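Local coordinates for protein Dot/Icm T4SS effector (Legionella pneumophila, PDB 6VVC) that is a Dot/Icm effector kinase, activated by inositol hexakisphosphate of the host cell, at residues V61-S66 against L142-I147; I165-D170 against F250-T255; Y189-L194 against I216-G221. All coordinates share one frame; numbering follows the deposited sequence.

Interaction 1 of 3, residues V61-S66 against L142-I147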
loop_
_atom_site.group_PDB
_atom_site.type_symbol
_atom_site.label_atom_id
_atom_site.label_comp_id
_atom_site.label_asym_id
_atom_site.label_seq_id
_atom_site.Cartn_x
_atom_site.Cartn_y
_atom_site.Cartn_z
ATOM N N VAL A 61 -3.857 -13.989 5.113
ATOM C CA VAL A 61 -3.471 -12.595 5.291
ATOM C C VAL A 61 -4.670 -11.829 5.833
ATOM O O VAL A 61 -5.800 -11.999 5.361
ATOM C CB VAL A 61 -2.957 -11.964 3.979
ATOM C CG1 VAL A 61 -4.007 -12.062 2.881
ATOM C CG2 VAL A 61 -2.553 -10.516 4.216
ATOM N N LEU A 62 -4.420 -10.990 6.832
ATOM C CA LEU A 62 -5.456 -10.188 7.469
ATOM C C LEU A 62 -5.648 -8.909 6.664
ATOM O O LEU A 62 -4.712 -8.115 6.519
ATOM C CB LEU A 62 -5.059 -9.882 8.911
ATOM C CG LEU A 62 -6.109 -9.291 9.853
ATOM C CD1 LEU A 62 -5.601 -9.376 11.286
ATOM C CD2 LEU A 62 -6.436 -7.855 9.482
ATOM N N MET A 63 -6.858 -8.705 6.145
ATOM C CA MET A 63 -7.119 -7.597 5.233
ATOM C C MET A 63 -7.683 -6.369 5.933
ATOM O O MET A 63 -7.189 -5.257 5.716
ATOM C CB MET A 63 -8.065 -8.058 4.115
ATOM C CG MET A 63 -7.475 -9.162 3.248
ATOM S SD MET A 63 -8.460 -9.546 1.787
ATOM C CE MET A 63 -10.014 -10.022 2.537
ATOM N N TRP A 64 -8.707 -6.530 6.770
ATOM C CA TRP A 64 -9.264 -5.388 7.482
ATOM C C TRP A 64 -10.031 -5.868 8.706
ATOM O O TRP A 64 -10.306 -7.058 8.871
ATOM C CB TRP A 64 -10.167 -4.538 6.573
ATOM C CG TRP A 64 -11.472 -5.175 6.165
ATOM C CD1 TRP A 64 -12.601 -5.298 6.921
ATOM C CD2 TRP A 64 -11.785 -5.744 4.886
ATOM N NE1 TRP A 64 -13.593 -5.918 6.200
ATOM C CE2 TRP A 64 -13.117 -6.201 4.946
ATOM C CE3 TRP A 64 -11.067 -5.914 3.698
ATOM C CZ2 TRP A 64 -13.744 -6.820 3.867
ATOM C CZ3 TRP A 64 -11.691 -6.530 2.626
ATOM C CH2 TRP A 64 -13.017 -6.974 2.719
ATOM N N LYS A 65 -10.366 -4.910 9.567
ATOM C CA LYS A 65 -11.150 -5.161 10.767
ATOM C C LYS A 65 -12.573 -4.668 10.546
ATOM O O LYS A 65 -12.781 -3.530 10.112
ATOM C CB LYS A 65 -10.534 -4.461 11.979
ATOM C CG LYS A 65 -11.151 -4.875 13.306
ATOM C CD LYS A 65 -10.512 -4.135 14.470
ATOM C CE LYS A 65 -10.962 -4.702 15.808
ATOM N NZ LYS A 65 -10.444 -3.895 16.947
ATOM N N SER A 66 -13.544 -5.527 10.840
ATOM C CA SER A 66 -14.943 -5.163 10.698
ATOM C C SER A 66 -15.435 -4.416 11.933
ATOM O O SER A 66 -14.817 -4.441 13.001
ATOM C CB SER A 66 -15.807 -6.404 10.469
ATOM O OG SER A 66 -15.743 -6.827 9.119
ATOM N N LEU A 142 -6.663 -2.228 2.371
ATOM C CA LEU A 142 -7.224 -2.499 1.056
ATOM C C LEU A 142 -8.558 -3.222 1.189
ATOM O O LEU A 142 -8.720 -4.095 2.047
ATOM C CB LEU A 142 -6.263 -3.355 0.221
ATOM C CG LEU A 142 -4.825 -2.847 0.101
ATOM C CD1 LEU A 142 -3.965 -3.824 -0.690
ATOM C CD2 LEU A 142 -4.810 -1.473 -0.544
ATOM N N GLY A 143 -9.508 -2.864 0.322
ATOM C CA GLY A 143 -10.795 -3.503 0.271
ATOM C C GLY A 143 -10.974 -4.364 -0.963
ATOM O O GLY A 143 -10.013 -4.712 -1.664
ATOM N N LEU A 144 -12.230 -4.708 -1.238
ATOM C CA LEU A 144 -12.586 -5.566 -2.357
ATOM C C LEU A 144 -13.911 -5.097 -2.940
ATOM O O LEU A 144 -14.669 -4.367 -2.295
ATOM C CB LEU A 144 -12.706 -7.038 -1.931
ATOM C CG LEU A 144 -11.455 -7.792 -1.480
ATOM C CD1 LEU A 144 -11.850 -9.163 -0.950
ATOM C CD2 LEU A 144 -10.460 -7.928 -2.619
ATOM N N TRP A 145 -14.186 -5.528 -4.169
ATOM C CA TRP A 145 -15.489 -5.303 -4.781
ATOM C C TRP A 145 -16.484 -6.316 -4.228
ATOM O O TRP A 145 -16.251 -7.529 -4.307
ATOM C CB TRP A 145 -15.416 -5.429 -6.301
ATOM C CG TRP A 145 -14.761 -4.284 -7.001
ATOM C CD1 TRP A 145 -13.468 -4.217 -7.431
ATOM C CD2 TRP A 145 -15.375 -3.045 -7.376
ATOM N NE1 TRP A 145 -13.236 -3.010 -8.047
ATOM C CE2 TRP A 145 -14.391 -2.271 -8.024
ATOM C CE3 TRP A 145 -16.659 -2.512 -7.223
ATOM C CZ2 TRP A 145 -14.650 -0.995 -8.519
ATOM C CZ3 TRP A 145 -16.915 -1.243 -7.716
ATOM C CH2 TRP A 145 -15.915 -0.499 -8.355
ATOM N N ASN A 146 -17.591 -5.835 -3.678
ATOM C CA ASN A 146 -18.665 -6.709 -3.230
ATOM C C ASN A 146 -19.573 -7.023 -4.418
ATOM O O ASN A 146 -20.187 -6.115 -4.989
ATOM C CB ASN A 146 -19.448 -6.063 -2.092
ATOM C CG ASN A 146 -20.451 -7.009 -1.461
ATOM O OD1 ASN A 146 -21.310 -7.569 -2.142
ATOM N ND2 ASN A 146 -20.336 -7.201 -0.153
ATOM N N ILE A 147 -19.651 -8.301 -4.782
ATOM C CA ILE A 147 -20.407 -8.750 -5.946
ATOM C C ILE A 147 -21.589 -9.629 -5.536
ATOM O O ILE A 147 -22.151 -10.335 -6.372
ATOM C CB ILE A 147 -19.502 -9.483 -6.947
ATOM C CG1 ILE A 147 -18.814 -10.671 -6.264
ATOM C CG2 ILE A 147 -18.476 -8.526 -7.540
ATOM C CD1 ILE A 147 -18.154 -11.635 -7.222
HETATM O O HOH W 1 -5.533 -4.498 3.764
#
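W64 lies with the edge of its indole ring against the backbone of L142-I147. Its CE3 comes 3.4 Å from L142 O, with the oxygen close to the ring plane, so the contact is an edge approach of a C-H to a carbonyl. Farther along the six-membered ring, CZ3 sits 3.9 Å from G143 CA and 4.3 Å from L144 CG. On one side of the indole plane, near the CZ3 rim, the M63 methyl makes a second apolar contact: CE is 4.0 Å from L144 CD1, and the two side chains cross at about a right angle. M63 reaches it by folding at the thioether, chi3 -59°. No direct hydrogen bond spans the gap; instead a water donates a hydrogen bond to M63 O (2.7 Å) and accepts one from L142 N (2.9 Å), satisfying two buried backbone groups.

Around this first shell, Y156 meets the W64 ring edge-to-face, and I40 touches both M63 and L144. From helix 114-133, Q128 packs on M63 and L142 while I124 packs on L144. L144 is tied through its backbone to Y156, in the two-stranded ribbon 144-146/154-156. M63 and W64 both bond through their backbones to V47 of strand 46-53, a classic beta bulge in edge strand 56-65, with both side chains directed toward 142-147. This antiparallel sheet with helix 114-133 against it is consistent with a kinase N-lobe.

Interaction 2 of 3, residues I165-D170 against F250-T255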
loop_
_atom_site.group_PDB
_atom_site.type_symbol
_atom_site.label_atom_id
_atom_site.label_comp_id
_atom_site.label_asym_id
_atom_site.label_seq_id
_atom_site.Cartn_x
_atom_site.Cartn_y
_atom_site.Cartn_z
ATOM N N ILE A 165 -1.423 11.686 11.486
ATOM C CA ILE A 165 -0.002 11.655 11.811
ATOM C C ILE A 165 0.460 13.039 12.255
ATOM O O ILE A 165 -0.157 14.063 11.948
ATOM C CB ILE A 165 0.818 11.150 10.612
ATOM C CG1 ILE A 165 0.769 12.167 9.467
ATOM C CG2 ILE A 165 0.284 9.810 10.136
ATOM C CD1 ILE A 165 1.489 11.717 8.214
ATOM N N ASN A 166 1.574 13.067 12.985
ATOM C CA ASN A 166 2.171 14.307 13.469
ATOM C C ASN A 166 3.674 14.266 13.228
ATOM O O ASN A 166 4.346 13.314 13.640
ATOM C CB ASN A 166 1.866 14.518 14.954
ATOM C CG ASN A 166 2.375 15.844 15.467
ATOM O OD1 ASN A 166 3.429 15.915 16.095
ATOM N ND2 ASN A 166 1.631 16.909 15.195
ATOM N N LYS A 167 4.195 15.310 12.579
ATOM C CA LYS A 167 5.568 15.284 12.079
ATOM C C LYS A 167 6.573 14.972 13.183
ATOM O O LYS A 167 7.422 14.086 13.028
ATOM C CB LYS A 167 5.909 16.623 11.422
ATOM C CG LYS A 167 5.319 16.798 10.039
ATOM C CD LYS A 167 5.454 18.232 9.561
ATOM C CE LYS A 167 6.905 18.609 9.312
ATOM N NZ LYS A 167 6.999 19.869 8.529
ATOM N N LYS A 168 6.507 15.698 14.299
ATOM C CA LYS A 168 7.537 15.544 15.323
ATOM C C LYS A 168 7.406 14.204 16.036
ATOM O O LYS A 168 8.387 13.463 16.173
ATOM C CB LYS A 168 7.475 16.705 16.322
ATOM C CG LYS A 168 6.161 16.835 17.082
ATOM C CD LYS A 168 6.194 17.972 18.100
ATOM C CE LYS A 168 7.090 17.646 19.287
ATOM N NZ LYS A 168 7.045 18.704 20.336
ATOM N N ILE A 169 6.195 13.863 16.480
ATOM C CA ILE A 169 6.003 12.652 17.267
ATOM C C ILE A 169 6.266 11.410 16.421
ATOM O O ILE A 169 7.006 10.507 16.830
ATOM C CB ILE A 169 4.586 12.628 17.872
ATOM C CG1 ILE A 169 4.416 13.770 18.879
ATOM C CG2 ILE A 169 4.308 11.281 18.526
ATOM C CD1 ILE A 169 2.990 13.972 19.355
ATOM N N ASP A 170 5.673 11.348 15.230
ATOM C CA ASP A 170 5.599 10.117 14.457
ATOM C C ASP A 170 6.686 9.979 13.397
ATOM O O ASP A 170 6.571 9.103 12.533
ATOM C CB ASP A 170 4.230 10.014 13.775
ATOM C CG ASP A 170 3.088 9.920 14.763
ATOM O OD1 ASP A 170 3.217 9.174 15.757
ATOM O OD2 ASP A 170 2.057 10.591 14.546
ATOM N N PHE A 250 6.011 16.708 0.693
ATOM C CA PHE A 250 4.897 17.420 1.304
ATOM C C PHE A 250 5.096 17.533 2.810
ATOM O O PHE A 250 4.885 18.600 3.398
ATOM C CB PHE A 250 3.571 16.722 1.008
ATOM C CG PHE A 250 2.432 17.240 1.837
ATOM C CD1 PHE A 250 1.826 18.444 1.521
ATOM C CD2 PHE A 250 1.985 16.542 2.946
ATOM C CE1 PHE A 250 0.789 18.936 2.286
ATOM C CE2 PHE A 250 0.947 17.029 3.715
ATOM C CZ PHE A 250 0.347 18.229 3.386
ATOM N N ILE A 251 5.522 16.442 3.448
ATOM C CA ILE A 251 5.658 16.425 4.900
ATOM C C ILE A 251 6.908 17.173 5.341
ATOM O O ILE A 251 6.869 17.956 6.296
ATOM C CB ILE A 251 5.661 14.972 5.410
ATOM C CG1 ILE A 251 4.343 14.280 5.053
ATOM C CG2 ILE A 251 5.891 14.934 6.917
ATOM C CD1 ILE A 251 4.337 12.787 5.323
ATOM N N TYR A 252 8.039 16.947 4.665
ATOM C CA TYR A 252 9.325 17.521 5.044
ATOM C C TYR A 252 9.907 18.287 3.857
ATOM O O TYR A 252 10.890 17.846 3.244
ATOM C CB TYR A 252 10.296 16.441 5.512
ATOM C CG TYR A 252 9.793 15.611 6.670
ATOM C CD1 TYR A 252 9.618 16.174 7.926
ATOM C CD2 TYR A 252 9.507 14.262 6.509
ATOM C CE1 TYR A 252 9.159 15.418 8.990
ATOM C CE2 TYR A 252 9.049 13.498 7.564
ATOM C CZ TYR A 252 8.878 14.081 8.802
ATOM O OH TYR A 252 8.423 13.325 9.853
ATOM N N PRO A 253 9.339 19.435 3.517
ATOM C CA PRO A 253 9.814 20.171 2.341
ATOM C C PRO A 253 11.186 20.770 2.590
ATOM O O PRO A 253 11.492 21.200 3.712
ATOM C CB PRO A 253 8.747 21.259 2.149
ATOM C CG PRO A 253 8.168 21.464 3.506
ATOM C CD PRO A 253 8.241 20.135 4.212
ATOM N N PRO A 254 12.044 20.813 1.573
ATOM C CA PRO A 254 13.377 21.394 1.761
ATOM C C PRO A 254 13.316 22.911 1.840
ATOM O O PRO A 254 12.399 23.549 1.315
ATOM C CB PRO A 254 14.144 20.928 0.519
ATOM C CG PRO A 254 13.083 20.782 -0.531
ATOM C CD PRO A 254 11.832 20.342 0.189
ATOM N N THR A 255 14.314 23.488 2.509
ATOM C CA THR A 255 14.405 24.927 2.714
ATOM C C THR A 255 15.734 25.446 2.178
ATOM O O THR A 255 16.722 24.708 2.108
ATOM C CB THR A 255 14.267 25.288 4.200
ATOM O OG1 THR A 255 15.238 24.564 4.965
ATOM C CG2 THR A 255 12.872 24.948 4.704
#
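The first turn of helix 167-186 and the end of helix 243-251 approach most closely at K167 and I251, whose CA atoms are 7.3 Å apart. K167 makes the largest share of the contact. Its chain runs past I251 in the opposite direction, with CG 3.7 Å from I251 CG2, then bends at chi3 (68°) to bring NZ to 2.9 Å from I251 O, a weak hydrogen bond at the helix end. Y252 runs back the other way along the same lysine: its OH donates weakly to K167 O at 3.4 Å, and K167 CE lies 3.9 Å from Y252 CD1. I251 CG2 sits over the centre of the Y252 ring. The CD1 methyls of I165 and I251 meet at 4.2 Å, the chains crossing at about a right angle.

K167 is the first residue of its weakly bonded helix, after the N-cap N166, whose OD1 accepts weakly from I169 N. The backbone N of N166 donates to D170 OD2 at 3.0 Å, on the anti side of the carboxylate.

I174, about two turns beyond K167, touches I165, I251 and Y252. I165 also packs on L206 and A208, so the two helix ends meet beside strand 206-208.

Interaction 3 of 3, residues Y189-L194 against I216-G221. With EDO (1,2-ethanediol), chain C.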
loop_
_atom_site.group_PDB
_atom_site.type_symbol
_atom_site.label_atom_id
_atom_site.label_comp_id
_atom_site.label_asym_id
_atom_site.label_seq_id
_atom_site.Cartn_x
_atom_site.Cartn_y
_atom_site.Cartn_z
ATOM N N TYR A 189 3.027 -0.209 -8.614
ATOM C CA TYR A 189 1.698 0.017 -8.067
ATOM C C TYR A 189 1.689 1.321 -7.279
ATOM O O TYR A 189 2.701 1.709 -6.689
ATOM C CB TYR A 189 1.271 -1.147 -7.164
ATOM C CG TYR A 189 1.017 -2.432 -7.917
ATOM C CD1 TYR A 189 -0.233 -2.706 -8.452
ATOM C CD2 TYR A 189 2.025 -3.366 -8.097
ATOM C CE1 TYR A 189 -0.471 -3.874 -9.142
ATOM C CE2 TYR A 189 1.795 -4.538 -8.785
ATOM C CZ TYR A 189 0.545 -4.788 -9.305
ATOM O OH TYR A 189 0.308 -5.954 -9.996
ATOM N N TRP A 190 0.545 2.007 -7.274
ATOM C CA TRP A 190 0.462 3.262 -6.540
ATOM C C TRP A 190 -0.968 3.533 -6.079
ATOM O O TRP A 190 -1.931 2.938 -6.566
ATOM C CB TRP A 190 1.008 4.440 -7.373
ATOM C CG TRP A 190 0.272 4.789 -8.648
ATOM C CD1 TRP A 190 -0.739 5.699 -8.789
ATOM C CD2 TRP A 190 0.525 4.270 -9.963
ATOM N NE1 TRP A 190 -1.138 5.767 -10.103
ATOM C CE2 TRP A 190 -0.379 4.899 -10.844
ATOM C CE3 TRP A 190 1.422 3.330 -10.479
ATOM C CZ2 TRP A 190 -0.414 4.615 -12.209
ATOM C CZ3 TRP A 190 1.385 3.052 -11.836
ATOM C CH2 TRP A 190 0.474 3.692 -12.682
ATOM N N HIS A 191 -1.053 4.442 -5.101
ATOM C CA HIS A 191 -2.321 4.822 -4.465
ATOM C C HIS A 191 -3.121 5.719 -5.399
ATOM O O HIS A 191 -2.560 6.655 -5.985
ATOM C CB HIS A 191 -1.994 5.550 -3.150
ATOM C CG HIS A 191 -3.149 5.685 -2.207
ATOM N ND1 HIS A 191 -4.364 6.211 -2.584
ATOM C CD2 HIS A 191 -3.256 5.406 -0.886
ATOM C CE1 HIS A 191 -5.178 6.234 -1.544
ATOM N NE2 HIS A 191 -4.531 5.748 -0.500
ATOM N N PRO A 192 -4.421 5.465 -5.590
ATOM C CA PRO A 192 -5.204 6.295 -6.520
ATOM C C PRO A 192 -5.571 7.676 -5.997
ATOM O O PRO A 192 -6.068 8.497 -6.775
ATOM C CB PRO A 192 -6.469 5.453 -6.755
ATOM C CG PRO A 192 -6.609 4.649 -5.506
ATOM C CD PRO A 192 -5.199 4.307 -5.106
ATOM N N ASP A 193 -5.338 7.960 -4.714
ATOM C CA ASP A 193 -5.755 9.214 -4.098
ATOM C C ASP A 193 -4.882 9.503 -2.872
ATOM O O ASP A 193 -5.371 9.541 -1.736
ATOM C CB ASP A 193 -7.240 9.155 -3.732
ATOM C CG ASP A 193 -7.738 10.441 -3.098
ATOM O OD1 ASP A 193 -7.149 11.507 -3.373
ATOM O OD2 ASP A 193 -8.706 10.382 -2.313
ATOM N N LEU A 194 -3.589 9.701 -3.089
ATOM C CA LEU A 194 -2.679 10.096 -2.015
ATOM C C LEU A 194 -1.763 11.211 -2.506
ATOM O O LEU A 194 -1.610 12.239 -1.838
ATOM C CB LEU A 194 -1.862 8.898 -1.528
ATOM C CG LEU A 194 -0.881 9.136 -0.376
ATOM C CD1 LEU A 194 -1.588 9.619 0.881
ATOM C CD2 LEU A 194 -0.091 7.864 -0.080
ATOM N N ILE A 216 -4.950 4.677 3.539
ATOM C CA ILE A 216 -6.321 4.190 3.480
ATOM C C ILE A 216 -7.012 4.734 2.236
ATOM O O ILE A 216 -6.474 5.572 1.508
ATOM C CB ILE A 216 -7.129 4.592 4.734
ATOM C CG1 ILE A 216 -7.161 6.119 4.870
ATOM C CG2 ILE A 216 -6.531 3.964 5.980
ATOM C CD1 ILE A 216 -8.053 6.625 5.982
ATOM N N ASP A 217 -8.234 4.247 2.013
ATOM C CA ASP A 217 -9.159 4.799 1.024
ATOM C C ASP A 217 -8.584 4.715 -0.391
ATOM O O ASP A 217 -8.424 5.715 -1.093
ATOM C CB ASP A 217 -9.535 6.242 1.388
ATOM C CG ASP A 217 -10.429 6.321 2.619
ATOM O OD1 ASP A 217 -10.931 5.271 3.069
ATOM O OD2 ASP A 217 -10.630 7.438 3.138
ATOM N N LEU A 218 -8.283 3.485 -0.805
ATOM C CA LEU A 218 -7.857 3.192 -2.173
ATOM C C LEU A 218 -9.082 2.671 -2.922
ATOM O O LEU A 218 -9.339 1.467 -2.972
ATOM C CB LEU A 218 -6.709 2.190 -2.200
ATOM C CG LEU A 218 -5.354 2.650 -1.653
ATOM C CD1 LEU A 218 -5.281 2.497 -0.142
ATOM C CD2 LEU A 218 -4.213 1.892 -2.323
ATOM N N ASP A 219 -9.848 3.596 -3.502
ATOM C CA ASP A 219 -11.056 3.243 -4.237
ATOM C C ASP A 219 -10.698 2.391 -5.447
ATOM O O ASP A 219 -10.065 2.876 -6.390
ATOM C CB ASP A 219 -11.806 4.505 -4.669
ATOM C CG ASP A 219 -13.281 4.249 -4.927
ATOM O OD1 ASP A 219 -13.654 3.079 -5.154
ATOM O OD2 ASP A 219 -14.065 5.220 -4.904
ATOM N N GLY A 220 -11.093 1.120 -5.429
ATOM C CA GLY A 220 -10.746 0.204 -6.493
ATOM C C GLY A 220 -9.367 -0.407 -6.385
ATOM O O GLY A 220 -8.967 -1.153 -7.287
ATOM N N GLY A 221 -8.627 -0.115 -5.321
ATOM C CA GLY A 221 -7.321 -0.708 -5.117
ATOM C C GLY A 221 -6.206 0.081 -5.769
ATOM O O GLY A 221 -6.377 1.210 -6.237
HETATM C C1 EDO C . -13.418 6.822 5.725
HETATM O O1 EDO C . -13.233 6.168 4.465
HETATM C C2 EDO C . -12.644 8.134 5.718
HETATM O O2 EDO C . -11.240 7.851 5.765
HETATM O O HOH W 2 -9.950 7.962 -1.775
#
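The imidazole of H191 is packed on both faces. L218 CG stands over the ring centre, 3.5 Å from the centroid and 12° off the normal, a CH-pi contact; L194 CB lies against the opposite face, nearer the rim. At the edge, NE2 donates to I216 O at 2.8 Å with an N-H...O angle of 147°. That oxygen lies in the imidazole plane, but seen from the peptide the nitrogen stands well above the carbonyl plane. The other nitrogen, ND1, accepts from D193 N at 2.9 Å. With NE2 as donor and ND1 as acceptor, the ring flip is fixed. CG anti to the backbone N (chi1 -165°) swings the ring toward the I216 carbonyl.

P192 leans its CD on L218 CD2, 3.8 Å away, and on G221 O. A type II beta turn from L218 to G221, closed by G221 N to L218 O, brings that carbonyl round; G220 takes a positive phi there. A water joins D193 OD2 to D217 O, 2.8 Å from each, while D193 OD1 is taken by S202 OG. Both carboxylate oxygens of D217 receive hydroxyls of one ethanediol, OD1 from O1 at 2.8 Å and OD2 from O2 at 2.7 Å.

H191-P192-D193 and D217-L218-D219 probably correspond to the HRD and DFG motifs of protein kinases, here HPD and DLD, and N205, touching D217, fits the asparagine of the catalytic loop. The set is consistent with the active-site cleft, and the ethanediol may mark where metal or nucleotide would bind.

Residues 189-194 leave helix 167-186 through strand 189-190, which pairs antiparallel with 223-224 by W190 and R223; residues 216-221 lie in the loop between strands 213-215 and 223-224.

Overall arrangement
Interaction 1 is fully buried, interaction 3 partly so, and interaction 2 lies at the surface, on the other side of the chain's centre from interaction 1. Their chemistry follows: apolar edges and one bridging water in the first, a long lysine with weak bonds in the second, a directed network of ring nitrogens, carbonyls and carboxylates in the third. Interactions 1 and 3 touch, L142 CD2 packing on L218 CD2 at 3.9 Å, so the segment leading into strand 144-146 packs against the loop that probably carries the DFG-like motif. Interactions 2 and 3 stay about 7 Å apart at their nearest atoms, but helix 167-186 links them: 165-170 include its first turn and 189-194 follow it.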